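Beta-lactamase-like protein (PDB 6AUF) is a zinc-dependent metallo-beta-lactamase of the B3 type, MIM-1, which probably hydrolyses the ring amide of beta-lactam antibiotics at a site holding two zinc ions. Local coordinates at residues T182-S186 against S211-I215; R204-D210 against C244-P250; I229-R233 against F284-L288. All coordinates share one frame. Numbering follows the deposited sequence.

Interaction 1 of 3, residues T182-S186 against S211-I215; sequences TPAHS and SATTI. With ZN (zinc ion), chain C.
Two loops meet beside the zinc site, T182-S186 after strand 175-181 and S211-I215 after strand 203-208, closest where the CA atoms of H185 and A212 lie 4.8 Å apart. P183 centres an inverse gamma turn (A184 N to T182 O, 2.8 Å). Metal first: H185 (chi1 t, chi2 82°) binds zinc through NE2 at 2.1 Å, and H107 and H109 also bind this ion. Hydrogen bonds: H185 ND1 donates to T213 O at 2.9 Å and weakly to T213 OG1 at 3.1 Å. Ring packing: S211 CB sits over one face of the H185 imidazole, 4.2 Å from its centroid. Water: one molecule donates to T182 O and S211 O (both 2.8 Å) and accepts from H185 N (2.7 Å); a second accepts from I215 N at 2.7 Å and lies 2.9 Å from H185 O, linking the loops again. Such second-shell bonding is characteristic of zinc histidines: with ND1 protonated and held by a backbone carbonyl, NE2 presents its lone pair to the metal.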
# COMPACT_ATOMS: atom_id res chain seq x y z
N THR A 182 -10.99 1.44 -0.65
CA THR A 182 -10.65 2.74 -1.24
C THR A 182 -10.39 2.57 -2.73
O THR A 182 -9.26 2.73 -3.19
CB THR A 182 -9.44 3.37 -0.53
OG1 THR A 182 -8.31 2.48 -0.61
CG2 THR A 182 -9.73 3.59 0.93
N PRO A 183 -11.42 2.27 -3.52
CA PRO A 183 -11.18 1.70 -4.86
C PRO A 183 -10.88 2.72 -5.95
O PRO A 183 -11.43 2.61 -7.06
CB PRO A 183 -12.49 0.95 -5.16
CG PRO A 183 -13.23 0.91 -3.83
CD PRO A 183 -12.84 2.18 -3.16
N ALA A 184 -10.01 3.69 -5.67
CA ALA A 184 -9.68 4.71 -6.66
C ALA A 184 -8.76 4.17 -7.74
O ALA A 184 -8.96 4.46 -8.93
CB ALA A 184 -9.07 5.93 -5.98
N HIS A 185 -7.76 3.39 -7.37
CA HIS A 185 -6.71 3.01 -8.31
C HIS A 185 -7.00 1.67 -8.96
O HIS A 185 -6.63 1.46 -10.13
CB HIS A 185 -5.35 2.99 -7.59
CG HIS A 185 -4.27 2.23 -8.32
ND1 HIS A 185 -3.54 2.78 -9.36
CD2 HIS A 185 -3.83 0.96 -8.19
CE1 HIS A 185 -2.69 1.88 -9.82
NE2 HIS A 185 -2.84 0.77 -9.13
N SER A 186 -7.65 0.77 -8.24
CA SER A 186 -8.02 -0.54 -8.73
C SER A 186 -9.29 -0.97 -8.00
O SER A 186 -9.66 -0.37 -6.98
CB SER A 186 -6.91 -1.56 -8.48
OG SER A 186 -6.85 -1.84 -7.10
N SER A 211 -2.01 3.64 -3.42
CA SER A 211 -1.93 4.39 -4.66
C SER A 211 -3.32 4.87 -5.06
O SER A 211 -4.30 4.14 -4.89
CB SER A 211 -1.35 3.52 -5.78
OG SER A 211 -0.29 2.72 -5.30
N ALA A 212 -3.41 6.08 -5.60
CA ALA A 212 -4.71 6.66 -5.92
C ALA A 212 -4.79 7.11 -7.37
O ALA A 212 -5.67 7.91 -7.72
CB ALA A 212 -5.04 7.81 -4.97
N THR A 213 -3.90 6.61 -8.22
CA THR A 213 -3.80 7.05 -9.60
C THR A 213 -4.83 6.34 -10.45
O THR A 213 -4.94 5.11 -10.39
CB THR A 213 -2.39 6.79 -10.12
OG1 THR A 213 -2.06 5.41 -9.92
CG2 THR A 213 -1.37 7.64 -9.37
N THR A 214 -5.60 7.10 -11.23
CA THR A 214 -6.59 6.54 -12.15
C THR A 214 -5.95 6.39 -13.52
O THR A 214 -5.91 7.34 -14.31
CB THR A 214 -7.83 7.43 -12.24
OG1 THR A 214 -7.42 8.76 -12.57
CG2 THR A 214 -8.63 7.41 -10.93
N ILE A 215 -5.45 5.19 -13.81
CA ILE A 215 -4.70 4.94 -15.03
C ILE A 215 -5.19 3.64 -15.63
O ILE A 215 -5.69 2.76 -14.92
CB ILE A 215 -3.17 4.89 -14.78
CG1 ILE A 215 -2.82 3.86 -13.70
CG2 ILE A 215 -2.63 6.28 -14.43
CD1 ILE A 215 -1.34 3.87 -13.28
ZN ZN C . -1.31 -0.63 -9.09
O HOH W 1 -7.01 3.36 -4.75
O HOH W 2 -6.65 3.10 -12.54

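Interaction 2 of 3, residues R204-D210 against C244-P250; sequences RMIAYAD and CDILVTP
C244 opens the segment with chi1 t, its SG 3.8 Å from A207 CB; the same sulfur forms the disulfide to C273 of helix 272-292. D245 (chi1 m) turns back to R204-D210, where its OD2 accepts M205 N at 2.9 Å, nearly linear, while D245 N gives a weak bond to M205 O at 2.8 Å. I246 begins the paired strand. I246 N donates to M205 O (3.0 Å). A207 N donates to I246 O (3.0 Å), and I246 CB meets I206 CG1 at 4.0 Å. This is the parallel pairing of a beta-alpha-beta crossover, strand 203-208, helix 226-241, strand 246-248, the last outermost in its five-stranded sheet; the axes of 204-208 and 246-248 come within 4.8 Å at 19°. L247, in register with A207, points to the other face from I246 and V248, its CD1 3.7 Å from A209 CB. V248 N donates to A207 O (2.9 Å) and V248 O accepts a weak bond from A209 N (2.9 Å); V248 CG1 packs 3.9 Å from Y208 CD1. At P250, CG lies 3.6 Å from Y208 CZ and 3.6 Å from D210 OD1; D210 also hydrogen-bonds zinc ligand H107 and S189, and Y208 OH bonds D76.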
# COMPACT_ATOMS: atom_id res chain seq x y z
N ARG A 204 0.30 8.95 17.31
CA ARG A 204 -0.07 9.47 16.01
C ARG A 204 -0.78 8.37 15.26
O ARG A 204 -0.47 7.18 15.43
CB ARG A 204 1.15 9.93 15.20
CG ARG A 204 2.08 10.86 15.92
CD ARG A 204 1.39 12.16 16.26
NE ARG A 204 2.38 13.20 16.42
CZ ARG A 204 2.18 14.35 17.05
NH1 ARG A 204 1.00 14.59 17.61
NH2 ARG A 204 3.17 15.23 17.14
N MET A 205 -1.72 8.76 14.41
CA MET A 205 -2.36 7.81 13.53
C MET A 205 -1.56 7.73 12.24
O MET A 205 -1.29 8.75 11.60
CB MET A 205 -3.80 8.23 13.25
CG MET A 205 -4.64 8.26 14.48
SD MET A 205 -4.81 6.63 15.20
CE MET A 205 -5.45 5.69 13.81
N ILE A 206 -1.17 6.54 11.88
CA ILE A 206 -0.54 6.27 10.60
C ILE A 206 -1.60 5.82 9.61
O ILE A 206 -2.52 5.06 9.94
CB ILE A 206 0.59 5.24 10.77
CG1 ILE A 206 1.73 5.88 11.56
CG2 ILE A 206 1.08 4.74 9.42
CD1 ILE A 206 2.59 4.91 12.27
N ALA A 207 -1.50 6.34 8.39
CA ALA A 207 -2.39 5.97 7.30
C ALA A 207 -1.53 5.46 6.16
O ALA A 207 -0.79 6.23 5.55
CB ALA A 207 -3.25 7.16 6.86
N TYR A 208 -1.61 4.16 5.89
CA TYR A 208 -1.02 3.57 4.69
C TYR A 208 -2.06 3.67 3.57
O TYR A 208 -2.81 2.73 3.28
CB TYR A 208 -0.58 2.13 4.98
CG TYR A 208 0.26 1.50 3.89
CD1 TYR A 208 1.36 2.18 3.34
CD2 TYR A 208 -0.03 0.22 3.41
CE1 TYR A 208 2.12 1.61 2.33
CE2 TYR A 208 0.73 -0.36 2.41
CZ TYR A 208 1.81 0.34 1.87
OH TYR A 208 2.56 -0.23 0.88
N ALA A 209 -2.11 4.85 2.96
CA ALA A 209 -3.11 5.13 1.93
C ALA A 209 -2.59 4.62 0.59
O ALA A 209 -1.49 4.99 0.16
CB ALA A 209 -3.42 6.62 1.84
N ASP A 210 -3.38 3.75 -0.04
CA ASP A 210 -3.02 3.09 -1.28
C ASP A 210 -2.72 4.10 -2.39
O ASP A 210 -3.13 5.27 -2.32
CB ASP A 210 -4.15 2.18 -1.71
CG ASP A 210 -3.73 1.20 -2.76
OD1 ASP A 210 -2.53 1.17 -3.12
OD2 ASP A 210 -4.62 0.44 -3.21
N CYS A 244 -5.12 10.43 9.90
CA CYS A 244 -3.92 10.53 9.08
C CYS A 244 -2.96 11.59 9.64
O CYS A 244 -2.82 12.68 9.10
CB CYS A 244 -4.31 10.85 7.64
SG CYS A 244 -3.02 10.94 6.39
N ASP A 245 -2.30 11.27 10.75
CA ASP A 245 -1.18 12.10 11.20
C ASP A 245 0.04 11.90 10.32
O ASP A 245 0.74 12.86 9.98
CB ASP A 245 -0.84 11.78 12.65
CG ASP A 245 -1.85 12.33 13.62
OD1 ASP A 245 -2.07 13.57 13.61
OD2 ASP A 245 -2.41 11.53 14.39
N ILE A 246 0.32 10.65 9.95
CA ILE A 246 1.51 10.31 9.19
C ILE A 246 1.08 9.54 7.95
O ILE A 246 0.65 8.38 8.06
CB ILE A 246 2.52 9.50 10.01
CG1 ILE A 246 3.07 10.35 11.15
CG2 ILE A 246 3.63 8.98 9.12
CD1 ILE A 246 3.81 9.55 12.18
N LEU A 247 1.21 10.16 6.79
CA LEU A 247 0.86 9.50 5.54
C LEU A 247 1.99 8.59 5.06
O LEU A 247 3.17 8.97 5.09
CB LEU A 247 0.55 10.54 4.46
CG LEU A 247 0.28 9.94 3.09
CD1 LEU A 247 -0.99 9.10 3.16
CD2 LEU A 247 0.16 11.03 2.05
N VAL A 248 1.64 7.39 4.61
CA VAL A 248 2.59 6.48 3.99
C VAL A 248 1.91 5.86 2.78
O VAL A 248 0.73 5.51 2.84
CB VAL A 248 3.09 5.40 4.98
CG1 VAL A 248 4.27 4.63 4.40
CG2 VAL A 248 3.48 6.03 6.31
N THR A 249 2.65 5.73 1.67
CA THR A 249 2.11 5.28 0.40
C THR A 249 2.88 4.10 -0.16
O THR A 249 4.11 4.04 -0.06
CB THR A 249 2.12 6.40 -0.64
OG1 THR A 249 3.44 6.96 -0.73
CG2 THR A 249 1.09 7.48 -0.29
N PRO A 250 2.19 3.16 -0.80
CA PRO A 250 2.87 2.01 -1.40
C PRO A 250 4.03 2.37 -2.31
O PRO A 250 4.98 1.60 -2.44
CB PRO A 250 1.73 1.31 -2.16
CG PRO A 250 0.54 1.59 -1.30
CD PRO A 250 0.72 3.02 -0.84

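Interaction 3 of 3, residues I229-R233 against F284-L288; sequences IARIR and FAKRL
F284 reaches out from helix 272-292 with chi1 t and chi2 44°, and I232 lies over one face of its ring, I232 CG2 4.0 Å from the centroid and 23° off the normal in a CH-pi contact. The motif is an antiparallel helix pair, one helix being the crossover helix 226-241 of the C-terminal half of this metallo-beta-lactamase fold and the other the long helix 272-292 near the end of the chain. Both segments are regular alpha helix; R233 N bonds I229 O at 3.1 Å, and L288 N bonds F284 O at 2.9 Å. Their short axes run at 159° and approach no closer than 12.9 Å, with the nearest CA atoms, those of I232 and F284, 8.9 Å apart. At that spacing the backbones stand well clear of each other, and long side chains have to bridge the gap. I232 and I229, both m,t rotamers, do so from one helix: I232 CD1 meets F284 CZ at 3.7 Å, and I229 CG2 lies near the plane of the phenyl ring at its edge, 4.1 Å from F284 CZ. One turn along, L288 (m,t) extends the apolar seam, its CD2 3.9 Å from I229 CD1. F284 also touches T214 and I232 touches F222, so loop residues contribute to the same packing. R233 borders the contact on its exposed side. Its chi1 is m and chi2 -127°, which bends the guanidinium across so that F284 CE2 lies over one of its faces, 4.0 Å from R233 NH1, while R233 NH2 sits 3.5 Å from L288 CD1.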
# COMPACT_ATOMS: atom_id res chain seq x y z
N ILE A 229 -16.32 4.40 -12.09
CA ILE A 229 -16.28 5.82 -11.72
C ILE A 229 -16.88 6.03 -10.34
O ILE A 229 -16.39 6.85 -9.55
CB ILE A 229 -17.01 6.68 -12.78
CG1 ILE A 229 -16.30 6.60 -14.13
CG2 ILE A 229 -17.14 8.13 -12.29
CD1 ILE A 229 -16.82 7.60 -15.14
N ALA A 230 -17.95 5.31 -10.02
CA ALA A 230 -18.59 5.51 -8.72
C ALA A 230 -17.70 4.97 -7.61
O ALA A 230 -17.58 5.58 -6.55
CB ALA A 230 -19.97 4.85 -8.69
N ARG A 231 -17.08 3.81 -7.85
CA ARG A 231 -16.11 3.27 -6.91
C ARG A 231 -14.92 4.22 -6.72
O ARG A 231 -14.43 4.38 -5.60
CB ARG A 231 -15.65 1.89 -7.37
CG ARG A 231 -16.76 0.85 -7.26
CD ARG A 231 -17.14 0.71 -5.80
NE ARG A 231 -16.30 -0.27 -5.13
CZ ARG A 231 -16.32 -0.49 -3.81
NH1 ARG A 231 -17.12 0.22 -3.02
NH2 ARG A 231 -15.53 -1.43 -3.30
N ILE A 232 -14.46 4.88 -7.79
CA ILE A 232 -13.37 5.85 -7.63
C ILE A 232 -13.79 6.97 -6.68
O ILE A 232 -13.07 7.30 -5.73
CB ILE A 232 -12.92 6.39 -8.99
CG1 ILE A 232 -12.24 5.29 -9.81
CG2 ILE A 232 -11.97 7.58 -8.79
CD1 ILE A 232 -12.15 5.57 -11.31
N ARG A 233 -14.95 7.56 -6.93
CA ARG A 233 -15.41 8.64 -6.06
C ARG A 233 -15.48 8.19 -4.60
O ARG A 233 -15.10 8.94 -3.69
CB ARG A 233 -16.77 9.12 -6.55
CG ARG A 233 -16.72 9.48 -8.01
CD ARG A 233 -17.25 10.87 -8.24
NE ARG A 233 -17.45 11.12 -9.66
CZ ARG A 233 -16.67 11.90 -10.40
NH1 ARG A 233 -15.63 12.52 -9.83
NH2 ARG A 233 -16.92 12.07 -11.69
N PHE A 284 -7.88 12.70 -11.77
CA PHE A 284 -9.00 11.96 -12.35
C PHE A 284 -9.88 12.87 -13.19
O PHE A 284 -10.32 12.48 -14.28
CB PHE A 284 -9.81 11.30 -11.23
CG PHE A 284 -10.95 10.48 -11.72
CD1 PHE A 284 -10.80 9.62 -12.80
CD2 PHE A 284 -12.19 10.54 -11.09
CE1 PHE A 284 -11.87 8.84 -13.25
CE2 PHE A 284 -13.27 9.78 -11.52
CZ PHE A 284 -13.11 8.92 -12.61
N ALA A 285 -10.16 14.09 -12.71
CA ALA A 285 -11.05 14.96 -13.47
C ALA A 285 -10.43 15.34 -14.80
O ALA A 285 -11.11 15.38 -15.83
CB ALA A 285 -11.41 16.20 -12.66
N LYS A 286 -9.13 15.64 -14.79
CA LYS A 286 -8.44 15.90 -16.05
C LYS A 286 -8.62 14.73 -17.01
O LYS A 286 -8.77 14.92 -18.22
CB LYS A 286 -6.96 16.18 -15.80
CG LYS A 286 -6.71 17.42 -14.96
CD LYS A 286 -5.21 17.74 -14.91
CE LYS A 286 -4.93 19.14 -14.34
NZ LYS A 286 -5.44 19.33 -12.95
N ARG A 287 -8.62 13.50 -16.47
CA ARG A 287 -8.73 12.33 -17.34
C ARG A 287 -10.14 12.21 -17.92
O ARG A 287 -10.30 11.90 -19.10
CB ARG A 287 -8.35 11.08 -16.56
CG ARG A 287 -8.79 9.76 -17.22
CD ARG A 287 -7.95 9.41 -18.44
NE ARG A 287 -8.54 8.33 -19.21
CZ ARG A 287 -8.08 7.09 -19.26
NH1 ARG A 287 -8.71 6.17 -19.99
NH2 ARG A 287 -6.99 6.75 -18.59
N LEU A 288 -11.17 12.47 -17.10
CA LEU A 288 -12.53 12.49 -17.63
C LEU A 288 -12.71 13.59 -18.67
O LEU A 288 -13.35 13.37 -19.71
CB LEU A 288 -13.54 12.64 -16.47
CG LEU A 288 -13.66 11.45 -15.51
CD1 LEU A 288 -14.55 11.72 -14.30
CD2 LEU A 288 -14.12 10.20 -16.24

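Strand 203-208, helix 226-241 and strand 246-248 follow one another in the chain, and all three interactions draw on this unit or the loops around it. Interactions 1 and 2 interleave along the sequence, as do 2 and 3, whereas interaction 1 closes before interaction 3 opens. R204-D210 runs directly into S211-I215, and S211 N lies 3.8 Å from P250 CD, so interactions 1 and 2 touch although their centres are 16 Å apart. Interaction 3 is 9 Å from interaction 1, centre to centre, and meets it where P183 packs on R231, A184 on I232 and T214 on F284. Interactions 2 and 3 are 22 Å apart and do not touch. The zinc-site loops thus lie between sheet pairing and helix packing.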